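Local coordinates for protein thymidylate synthase 1 (Bacillus subtilis, PDB 1BKP) that catalyses, as a homodimer, the reductive methylation of dUMP to dTMP with 5,10-methylenetetrahydrofolate as methyl donor and reductant, supplying a precursor for DNA synthesis, at residues H142-W147 against P159-Q165; E176-N182 against Y213-D219. All coordinates share one frame; numbering follows the deposited sequence.

Contact 1 of 2, residues H142-W147 against P159-Q165; sequences HITMLW and PCVYETQ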
ATOM      1  N   HIS A 142      -7.297  -7.398   7.191  1.00 11.91           N
ATOM      2  CA  HIS A 142      -7.273  -6.559   8.410  1.00 11.10           C
ATOM      3  C   HIS A 142      -6.618  -5.244   7.930  1.00 11.94           C
ATOM      4  O   HIS A 142      -5.364  -5.102   8.017  1.00 15.12           O
ATOM      5  CB  HIS A 142      -6.328  -7.176   9.429  1.00 11.37           C
ATOM      6  CG  HIS A 142      -6.871  -8.390  10.123  1.00 13.02           C
ATOM      7  ND1 HIS A 142      -8.175  -8.443  10.626  1.00 14.79           N
ATOM      8  CD2 HIS A 142      -6.262  -9.532  10.516  1.00 13.26           C
ATOM      9  CE1 HIS A 142      -8.332  -9.569  11.302  1.00 14.24           C
ATOM     10  NE2 HIS A 142      -7.185 -10.245  11.252  1.00 14.19           N
ATOM     11  N   ILE A 143      -7.412  -4.398   7.282  1.00 12.56           N
ATOM     12  CA  ILE A 143      -6.900  -3.156   6.699  1.00 12.29           C
ATOM     13  C   ILE A 143      -7.638  -1.881   7.172  1.00  9.81           C
ATOM     14  O   ILE A 143      -8.841  -1.975   7.432  1.00 12.63           O
ATOM     15  CB  ILE A 143      -7.119  -3.231   5.169  1.00 12.40           C
ATOM     16  CG1 ILE A 143      -6.230  -4.324   4.520  1.00 17.57           C
ATOM     17  CG2 ILE A 143      -6.971  -1.781   4.505  1.00  9.03           C
ATOM     18  CD1 ILE A 143      -6.583  -4.599   3.118  1.00 24.57           C
ATOM     19  N   THR A 144      -6.934  -0.761   7.435  1.00  9.13           N
ATOM     20  CA  THR A 144      -7.673   0.456   7.725  1.00 12.05           C
ATOM     21  C   THR A 144      -7.186   1.338   6.589  1.00 11.57           C
ATOM     22  O   THR A 144      -6.024   1.155   6.125  1.00 10.47           O
ATOM     23  CB  THR A 144      -7.316   1.126   9.044  1.00 14.88           C
ATOM     24  OG1 THR A 144      -5.905   1.400   9.135  1.00 17.28           O
ATOM     25  CG2 THR A 144      -7.685   0.207  10.185  1.00 12.37           C
ATOM     26  N   MET A 145      -7.990   2.341   6.314  1.00 13.74           N
ATOM     27  CA  MET A 145      -7.806   3.207   5.146  1.00 15.23           C
ATOM     28  C   MET A 145      -8.301   4.566   5.400  1.00 13.07           C
ATOM     29  O   MET A 145      -9.541   4.741   5.631  1.00 12.73           O
ATOM     30  CB  MET A 145      -8.714   2.583   3.994  1.00 14.95           C
ATOM     31  CG  MET A 145      -8.638   3.281   2.580  1.00 13.23           C
ATOM     32  SD  MET A 145      -6.983   3.389   2.033  1.00 14.02           S
ATOM     33  CE  MET A 145      -6.510   1.667   1.918  1.00 16.08           C
ATOM     34  N   LEU A 146      -7.409   5.545   5.258  1.00 12.70           N
ATOM     35  CA  LEU A 146      -7.821   6.958   5.409  1.00 13.60           C
ATOM     36  C   LEU A 146      -8.051   7.576   4.048  1.00 15.54           C
ATOM     37  O   LEU A 146      -8.757   8.604   3.986  1.00 16.48           O
ATOM     38  CB  LEU A 146      -6.746   7.758   6.088  1.00 14.16           C
ATOM     39  CG  LEU A 146      -6.285   7.343   7.477  1.00 14.69           C
ATOM     40  CD1 LEU A 146      -5.115   8.198   8.088  1.00 12.71           C
ATOM     41  CD2 LEU A 146      -7.552   7.346   8.381  1.00 16.91           C
ATOM     42  N   TRP A 147      -7.588   6.914   2.978  1.00 15.59           N
ATOM     43  CA  TRP A 147      -7.758   7.413   1.568  1.00 17.57           C
ATOM     44  C   TRP A 147      -9.148   6.965   1.040  1.00 17.97           C
ATOM     45  O   TRP A 147      -9.269   5.949   0.345  1.00 21.23           O
ATOM     46  CB  TRP A 147      -6.696   6.846   0.628  1.00 18.41           C
ATOM     47  CG  TRP A 147      -6.580   7.567  -0.667  1.00 18.25           C
ATOM     48  CD1 TRP A 147      -7.237   7.309  -1.793  1.00 17.74           C
ATOM     49  CD2 TRP A 147      -5.734   8.689  -0.923  1.00 18.19           C
ATOM     50  NE1 TRP A 147      -6.864   8.213  -2.774  1.00 16.86           N
ATOM     51  CE2 TRP A 147      -5.946   9.075  -2.257  1.00 18.59           C
ATOM     52  CE3 TRP A 147      -4.824   9.406  -0.139  1.00 19.26           C
ATOM     53  CZ2 TRP A 147      -5.264  10.159  -2.849  1.00 21.46           C
ATOM     54  CZ3 TRP A 147      -4.136  10.498  -0.719  1.00 20.30           C
ATOM     55  CH2 TRP A 147      -4.354  10.854  -2.035  1.00 21.22           C
ATOM     56  N   PRO A 159      -4.058  12.550   3.727  1.00 25.30           N
ATOM     57  CA  PRO A 159      -3.059  11.886   4.572  1.00 23.91           C
ATOM     58  C   PRO A 159      -1.812  11.331   3.911  1.00 20.20           C
ATOM     59  O   PRO A 159      -1.877  10.876   2.773  1.00 17.50           O
ATOM     60  CB  PRO A 159      -3.880  10.739   5.218  1.00 25.55           C
ATOM     61  CG  PRO A 159      -4.847  10.346   4.039  1.00 27.68           C
ATOM     62  CD  PRO A 159      -5.259  11.738   3.502  1.00 27.22           C
ATOM     63  N   CYS A 160      -0.674  11.461   4.590  1.00 22.80           N
ATOM     64  CA  CYS A 160       0.564  10.866   4.128  1.00 26.34           C
ATOM     65  C   CYS A 160       0.555   9.378   4.497  1.00 23.51           C
ATOM     66  O   CYS A 160       0.728   8.535   3.634  1.00 20.86           O
ATOM     67  CB  CYS A 160       1.821  11.504   4.724  1.00 29.72           C
ATOM     68  SG  CYS A 160       2.278  13.095   3.870  1.00 32.14           S
ATOM     69  N   VAL A 161       0.470   9.056   5.793  1.00 20.02           N
ATOM     70  CA  VAL A 161       0.484   7.633   6.234  1.00 17.50           C
ATOM     71  C   VAL A 161      -1.009   7.296   6.253  1.00 16.76           C
ATOM     72  O   VAL A 161      -1.737   7.616   7.204  1.00 17.82           O
ATOM     73  CB  VAL A 161       1.155   7.462   7.663  1.00 17.06           C
ATOM     74  CG1 VAL A 161       1.170   5.963   7.997  1.00 17.51           C
ATOM     75  CG2 VAL A 161       2.608   8.096   7.707  1.00 16.44           C
ATOM     76  N   TYR A 162      -1.458   6.638   5.205  1.00 14.91           N
ATOM     77  CA  TYR A 162      -2.883   6.519   5.012  1.00 13.00           C
ATOM     78  C   TYR A 162      -3.476   5.110   5.164  1.00  9.06           C
ATOM     79  O   TYR A 162      -4.722   4.966   5.111  1.00  7.87           O
ATOM     80  CB  TYR A 162      -3.198   7.074   3.571  1.00 13.73           C
ATOM     81  CG  TYR A 162      -2.715   6.221   2.353  1.00 11.97           C
ATOM     82  CD1 TYR A 162      -1.384   6.346   1.866  1.00 11.73           C
ATOM     83  CD2 TYR A 162      -3.509   5.168   1.843  1.00 13.08           C
ATOM     84  CE1 TYR A 162      -0.873   5.469   0.950  1.00 12.65           C
ATOM     85  CE2 TYR A 162      -2.998   4.274   0.901  1.00 13.48           C
ATOM     86  CZ  TYR A 162      -1.657   4.448   0.454  1.00 15.19           C
ATOM     87  OH  TYR A 162      -1.121   3.652  -0.504  1.00 12.21           O
ATOM     88  N   GLU A 163      -2.634   4.087   5.270  1.00  9.00           N
ATOM     89  CA  GLU A 163      -3.217   2.734   5.410  1.00 12.25           C
ATOM     90  C   GLU A 163      -2.396   1.832   6.232  1.00 11.72           C
ATOM     91  O   GLU A 163      -1.149   2.049   6.433  1.00 11.77           O
ATOM     92  CB  GLU A 163      -3.463   2.066   3.991  1.00 10.57           C
ATOM     93  CG  GLU A 163      -2.112   1.774   3.326  1.00 12.75           C
ATOM     94  CD  GLU A 163      -2.268   1.025   1.979  1.00 19.50           C
ATOM     95  OE1 GLU A 163      -3.282   0.395   1.748  1.00 17.37           O
ATOM     96  OE2 GLU A 163      -1.348   1.040   1.190  1.00 13.00           O
ATOM     97  N   THR A 164      -3.061   0.810   6.803  1.00 10.59           N
ATOM     98  CA  THR A 164      -2.323  -0.200   7.581  1.00 10.63           C
ATOM     99  C   THR A 164      -2.907  -1.555   7.198  1.00 12.66           C
ATOM    100  O   THR A 164      -4.040  -1.643   6.752  1.00 13.09           O
ATOM    101  CB  THR A 164      -2.512  -0.094   9.109  1.00 11.54           C
ATOM    102  OG1 THR A 164      -3.873  -0.373   9.498  1.00 12.23           O
ATOM    103  CG2 THR A 164      -2.234   1.320   9.644  1.00  9.09           C
ATOM    104  N   GLN A 165      -2.110  -2.603   7.326  1.00 13.80           N
ATOM    105  CA  GLN A 165      -2.625  -3.991   7.138  1.00 13.41           C
ATOM    106  C   GLN A 165      -2.013  -4.770   8.335  1.00 13.12           C
ATOM    107  O   GLN A 165      -0.837  -4.650   8.639  1.00 14.20           O
ATOM    108  CB  GLN A 165      -2.215  -4.612   5.781  1.00  7.37           C
ATOM    109  CG  GLN A 165      -2.844  -6.017   5.722  1.00  6.78           C
ATOM    110  CD  GLN A 165      -2.836  -6.586   4.308  1.00 17.30           C
ATOM    111  OE1 GLN A 165      -2.398  -5.984   3.404  1.00 15.17           O
ATOM    112  NE2 GLN A 165      -3.395  -7.805   4.148  1.00 16.98           N
TER
HETATM  113  O   HOH W   1      -4.760  -9.073   6.918  1.00 10.61           O
HETATM  114  O   HOH W   2      -5.248   3.774   8.131  1.00 15.31           O
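Thr144 and Thr164 form a hydrogen-bonded antiparallel pair where strand 143-145, outermost in this chain's mixed thymidylate synthase sheet, lies along strand 161-165. Two backbone bonds join them, and on the face turned to helices 125-135 and 188-206 Thr144 OG1 meets Thr164 OG1 at 2.7 Å. Both hydroxyls sit between backbone N and carbonyl carbon (chi1 55° and 66°); threonine, beta-branched with a polar tip, suits a strand here.

The tight end lies beyond Met145. Leu146 N reaches Tyr162 O at 2.8 Å, nearly straight, while Leu146 CB packs on Pro159 CG. The indole of Trp147 turns its edge to the Tyr162 ring face, planes 67° apart. On the face of Ile143, Glu163 and Gln165, which meets the second subunit, Met145 bends at chi2 and chi3, bringing SD to the edge of the Tyr162 ring, 3.9 Å from CD2, and CE alongside Glu163, 3.5 Å from its OE1, which is bonded to Tyr162 OH of the second subunit. With an alanine here, the Tyr162 ring edge is likely to lose its sulfur neighbour, and Met145 of the second subunit its packing partner.

Toward His142 the contact loosens and water enters: one accepts from His142 N and, weakly, from Gln165 NE2, whose amide is held mainly by Arg178 and Arg180 O of the second subunit. A second, 2.7 Å from Thr144 OG1, gives a weak bond to Tyr162 O.

Contact 2 of 2, residues E176-N182 against Y213-D219; sequences EVRARSN and YIFNIGD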
ATOM      1  N   GLU A 176       1.846  -3.714   8.959  1.00 11.64           N
ATOM      2  CA  GLU A 176       2.492  -3.160   7.764  1.00 11.36           C
ATOM      3  C   GLU A 176       1.799  -1.811   7.505  1.00 10.04           C
ATOM      4  O   GLU A 176       0.583  -1.737   7.405  1.00 12.31           O
ATOM      5  CB  GLU A 176       2.315  -4.113   6.557  1.00 10.10           C
ATOM      6  CG  GLU A 176       3.025  -3.594   5.337  1.00 16.49           C
ATOM      7  CD  GLU A 176       3.327  -4.646   4.268  1.00 22.86           C
ATOM      8  OE1 GLU A 176       2.645  -5.685   4.252  1.00 19.41           O
ATOM      9  OE2 GLU A 176       4.234  -4.416   3.451  1.00 17.37           O
ATOM     10  N   VAL A 177       2.562  -0.748   7.289  1.00  9.82           N
ATOM     11  CA  VAL A 177       1.975   0.569   7.095  1.00 10.83           C
ATOM     12  C   VAL A 177       2.484   1.150   5.764  1.00 10.69           C
ATOM     13  O   VAL A 177       3.572   0.820   5.345  1.00 13.52           O
ATOM     14  CB  VAL A 177       2.540   1.464   8.293  1.00 13.17           C
ATOM     15  CG1 VAL A 177       2.219   2.870   8.193  1.00 14.27           C
ATOM     16  CG2 VAL A 177       2.035   0.921   9.629  1.00 14.26           C
ATOM     17  N   ARG A 178       1.745   2.062   5.150  1.00 11.15           N
ATOM     18  CA  ARG A 178       2.281   2.718   3.943  1.00 10.40           C
ATOM     19  C   ARG A 178       2.042   4.196   3.958  1.00  7.90           C
ATOM     20  O   ARG A 178       0.905   4.635   4.242  1.00 10.07           O
ATOM     21  CB  ARG A 178       1.693   2.189   2.620  1.00 12.81           C
ATOM     22  CG  ARG A 178       2.495   2.725   1.352  1.00 10.10           C
ATOM     23  CD  ARG A 178       2.093   1.939   0.117  1.00 15.22           C
ATOM     24  NE  ARG A 178       2.886   2.419  -1.000  1.00 12.05           N
ATOM     25  CZ  ARG A 178       2.593   3.444  -1.773  1.00 13.02           C
ATOM     26  NH1 ARG A 178       1.374   3.972  -1.760  1.00 10.54           N
ATOM     27  NH2 ARG A 178       3.449   3.797  -2.714  1.00 16.53           N
ATOM     28  N   ALA A 179       3.070   4.940   3.612  1.00 10.05           N
ATOM     29  CA  ALA A 179       2.967   6.374   3.387  1.00 10.05           C
ATOM     30  C   ALA A 179       3.107   6.555   1.851  1.00 11.17           C
ATOM     31  O   ALA A 179       4.065   6.064   1.230  1.00 10.18           O
ATOM     32  CB  ALA A 179       4.123   7.121   4.033  1.00  9.15           C
ATOM     33  N   ARG A 180       2.237   7.396   1.293  1.00  9.92           N
ATOM     34  CA  ARG A 180       2.311   7.690  -0.135  1.00 12.73           C
ATOM     35  C   ARG A 180       3.493   8.550  -0.446  1.00 13.12           C
ATOM     36  O   ARG A 180       4.078   8.522  -1.523  1.00 12.91           O
ATOM     37  CB  ARG A 180       1.014   8.468  -0.540  1.00 13.82           C
ATOM     38  CG  ARG A 180       0.687   9.678   0.256  1.00 12.46           C
ATOM     39  CD  ARG A 180      -0.312  10.503  -0.496  1.00 15.82           C
ATOM     40  NE  ARG A 180      -0.641  11.711   0.261  1.00 24.76           N
ATOM     41  CZ  ARG A 180      -0.147  12.903   0.035  1.00 20.91           C
ATOM     42  NH1 ARG A 180       0.812  13.059  -0.871  1.00 14.97           N
ATOM     43  NH2 ARG A 180      -0.547  13.925   0.770  1.00 19.34           N
ATOM     44  N   SER A 181       3.876   9.316   0.569  1.00 14.55           N
ATOM     45  CA  SER A 181       4.977  10.250   0.401  1.00 15.78           C
ATOM     46  C   SER A 181       5.578  10.514   1.796  1.00 15.11           C
ATOM     47  O   SER A 181       4.839  10.411   2.753  1.00 17.21           O
ATOM     48  CB  SER A 181       4.394  11.619  -0.077  1.00 14.85           C
ATOM     49  OG  SER A 181       5.523  12.390  -0.310  1.00 37.70           O
ATOM     50  N   ASN A 182       6.873  10.810   1.906  1.00 13.54           N
ATOM     51  CA  ASN A 182       7.377  11.203   3.263  1.00 13.77           C
ATOM     52  C   ASN A 182       8.556  12.124   3.076  1.00 13.65           C
ATOM     53  O   ASN A 182       9.505  11.828   2.300  1.00 16.57           O
ATOM     54  CB  ASN A 182       7.915   9.966   3.988  1.00 19.44           C
ATOM     55  CG  ASN A 182       7.297   9.678   5.398  1.00 15.68           C
ATOM     56  OD1 ASN A 182       7.836   8.870   6.066  1.00 19.11           O
ATOM     57  ND2 ASN A 182       6.193  10.305   5.804  1.00 13.85           N
ATOM     58  N   TYR A 213       7.421  -5.226  12.172  1.00 11.88           N
ATOM     59  CA  TYR A 213       6.776  -3.911  11.924  1.00 10.38           C
ATOM     60  C   TYR A 213       7.442  -3.443  10.599  1.00 12.45           C
ATOM     61  O   TYR A 213       8.667  -3.444  10.520  1.00 15.39           O
ATOM     62  CB  TYR A 213       7.138  -2.959  13.049  1.00  9.55           C
ATOM     63  CG  TYR A 213       6.802  -1.515  12.727  1.00 11.16           C
ATOM     64  CD1 TYR A 213       5.519  -1.108  12.373  1.00  9.66           C
ATOM     65  CD2 TYR A 213       7.781  -0.548  12.818  1.00 12.25           C
ATOM     66  CE1 TYR A 213       5.246   0.265  12.141  1.00 11.20           C
ATOM     67  CE2 TYR A 213       7.508   0.809  12.607  1.00 12.36           C
ATOM     68  CZ  TYR A 213       6.216   1.197  12.281  1.00  9.65           C
ATOM     69  OH  TYR A 213       5.912   2.582  12.193  1.00 12.92           O
ATOM     70  N   ILE A 214       6.646  -3.199   9.567  1.00 11.69           N
ATOM     71  CA  ILE A 214       7.113  -2.840   8.233  1.00 13.26           C
ATOM     72  C   ILE A 214       6.532  -1.455   7.882  1.00 13.84           C
ATOM     73  O   ILE A 214       5.335  -1.261   7.945  1.00 13.75           O
ATOM     74  CB  ILE A 214       6.592  -3.918   7.281  1.00 14.90           C
ATOM     75  CG1 ILE A 214       7.124  -5.274   7.745  1.00 20.34           C
ATOM     76  CG2 ILE A 214       7.024  -3.628   5.887  1.00 12.95           C
ATOM     77  CD1 ILE A 214       6.102  -6.355   7.687  1.00 26.56           C
ATOM     78  N   PHE A 215       7.360  -0.593   7.288  1.00 15.68           N
ATOM     79  CA  PHE A 215       6.953   0.790   6.991  1.00 13.29           C
ATOM     80  C   PHE A 215       7.389   1.037   5.556  1.00 11.29           C
ATOM     81  O   PHE A 215       8.571   0.945   5.210  1.00 10.97           O
ATOM     82  CB  PHE A 215       7.666   1.741   7.931  1.00 12.77           C
ATOM     83  CG  PHE A 215       7.101   3.197   7.885  1.00 13.82           C
ATOM     84  CD1 PHE A 215       7.435   4.062   6.839  1.00 11.68           C
ATOM     85  CD2 PHE A 215       6.189   3.620   8.849  1.00 14.69           C
ATOM     86  CE1 PHE A 215       6.847   5.376   6.711  1.00 11.42           C
ATOM     87  CE2 PHE A 215       5.557   4.950   8.788  1.00 16.10           C
ATOM     88  CZ  PHE A 215       5.878   5.825   7.730  1.00 13.90           C
ATOM     89  N   ASN A 216       6.410   1.202   4.715  1.00 11.56           N
ATOM     90  CA  ASN A 216       6.648   1.393   3.263  1.00  9.93           C
ATOM     91  C   ASN A 216       6.469   2.822   2.890  1.00 10.92           C
ATOM     92  O   ASN A 216       5.486   3.422   3.324  1.00 11.01           O
ATOM     93  CB  ASN A 216       5.571   0.633   2.492  1.00 11.48           C
ATOM     94  CG  ASN A 216       5.737  -0.893   2.618  1.00 13.95           C
ATOM     95  OD1 ASN A 216       6.817  -1.414   2.318  1.00 19.23           O
ATOM     96  ND2 ASN A 216       4.782  -1.558   3.255  1.00 11.74           N
ATOM     97  N   ILE A 217       7.269   3.323   1.954  1.00 13.78           N
ATOM     98  CA  ILE A 217       7.077   4.748   1.563  1.00 13.33           C
ATOM     99  C   ILE A 217       7.098   4.797   0.028  1.00 11.21           C
ATOM    100  O   ILE A 217       7.933   4.137  -0.585  1.00 11.79           O
ATOM    101  CB  ILE A 217       8.218   5.657   2.001  1.00 13.83           C
ATOM    102  CG1 ILE A 217       8.488   5.606   3.506  1.00 11.03           C
ATOM    103  CG2 ILE A 217       7.850   7.134   1.727  1.00 12.11           C
ATOM    104  CD1 ILE A 217       9.697   4.805   3.799  1.00 11.68           C
ATOM    105  N   GLY A 218       6.141   5.515  -0.554  1.00  9.68           N
ATOM    106  CA  GLY A 218       6.111   5.639  -2.025  1.00 12.53           C
ATOM    107  C   GLY A 218       7.054   6.728  -2.519  1.00 11.13           C
ATOM    108  O   GLY A 218       8.165   6.454  -2.860  1.00 13.35           O
ATOM    109  N   ASP A 219       6.695   8.005  -2.426  1.00 12.37           N
ATOM    110  CA  ASP A 219       7.683   9.008  -2.900  1.00 12.05           C
ATOM    111  C   ASP A 219       8.569   9.416  -1.689  1.00 14.20           C
ATOM    112  O   ASP A 219       8.102  10.060  -0.782  1.00 13.08           O
ATOM    113  CB  ASP A 219       6.951  10.202  -3.392  1.00 14.10           C
ATOM    114  CG  ASP A 219       7.885  11.167  -4.123  1.00 29.68           C
ATOM    115  OD1 ASP A 219       8.656  11.835  -3.452  1.00 29.23           O
ATOM    116  OD2 ASP A 219       7.933  11.182  -5.350  1.00 34.92           O
TER
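Asn216 reaches across to Glu176 with its amide, ND2 giving a hydrogen bond to Glu176 OE2 at 2.9 Å. The donor meets the anti side of the carboxylate oxygen, and the two flat groups are turned 42° apart. The amide can reach back because CG lies beside its own backbone N (chi1 -69°); ND2 also bonds weakly to Val177 O, which takes Asn216 N. Asparagine fits because its OD1 accepts from Gln46. Glu176 OE2 also binds Ser44 of the second subunit, while OE1 forms a salt bridge with Arg178 NH2 there.

Arg178 runs extended past Asn216, CG lying 3.9 Å from Asn216 CB, and brings NH2 to 3.3 Å from Gly218 CA. A CB on Gly218 would collide with that nitrogen and with Arg180 O, so a residue without a side chain suits this place. Arg178 NH1 then bonds to Tyr162 OH.

These side chains stand on strands 176-179 and 213-217, parallel neighbours joined by the beta-alpha-beta crossover through helix 188-206. The face toward that helix is apolar: Val177 CG1 packs 4.0 Å from Phe215 CE2, and small Ala179 admits the same ring. Asn182 CB rests on Ile217 CG2 at 3.6 Å, its OD1 held by Asn188.

Past Ala179 both chains turn a corner yet stay paired. Asp219 N binds Arg180 O at 2.8 Å from above the carbonyl plane, and Asp219 O takes Asn182 N. This probably helps to fix the backbone of Arg180, Ser181 and Asn182, predicted to bind dUMP, a ligand shared between subunits; Asp219 OD2 forms a salt bridge to Lys169 of the second subunit.

Overall arrangement
Contact 1 closes before contact 2 opens along the chain, and their centres lie 10 Å apart in one mixed sheet, where strands 161-169 and 172-183 are antiparallel neighbours. Read across the sheet, the order is 143-145, 161-169, 172-183 and 209-223, so the two contacts form a continuous four-strand run. They touch directly: Gln165 N lies 2.8 Å from Glu176 O, a probable hydrogen bond, and Val161 packs on Val177. Both contacts also meet the second subunit. The catalytic Cys160 in contact 1 and the predicted dUMP-binding Arg180, Ser181 and Asn182 in contact 2 thus share one sheet, consistent with active sites built at the dimer interface.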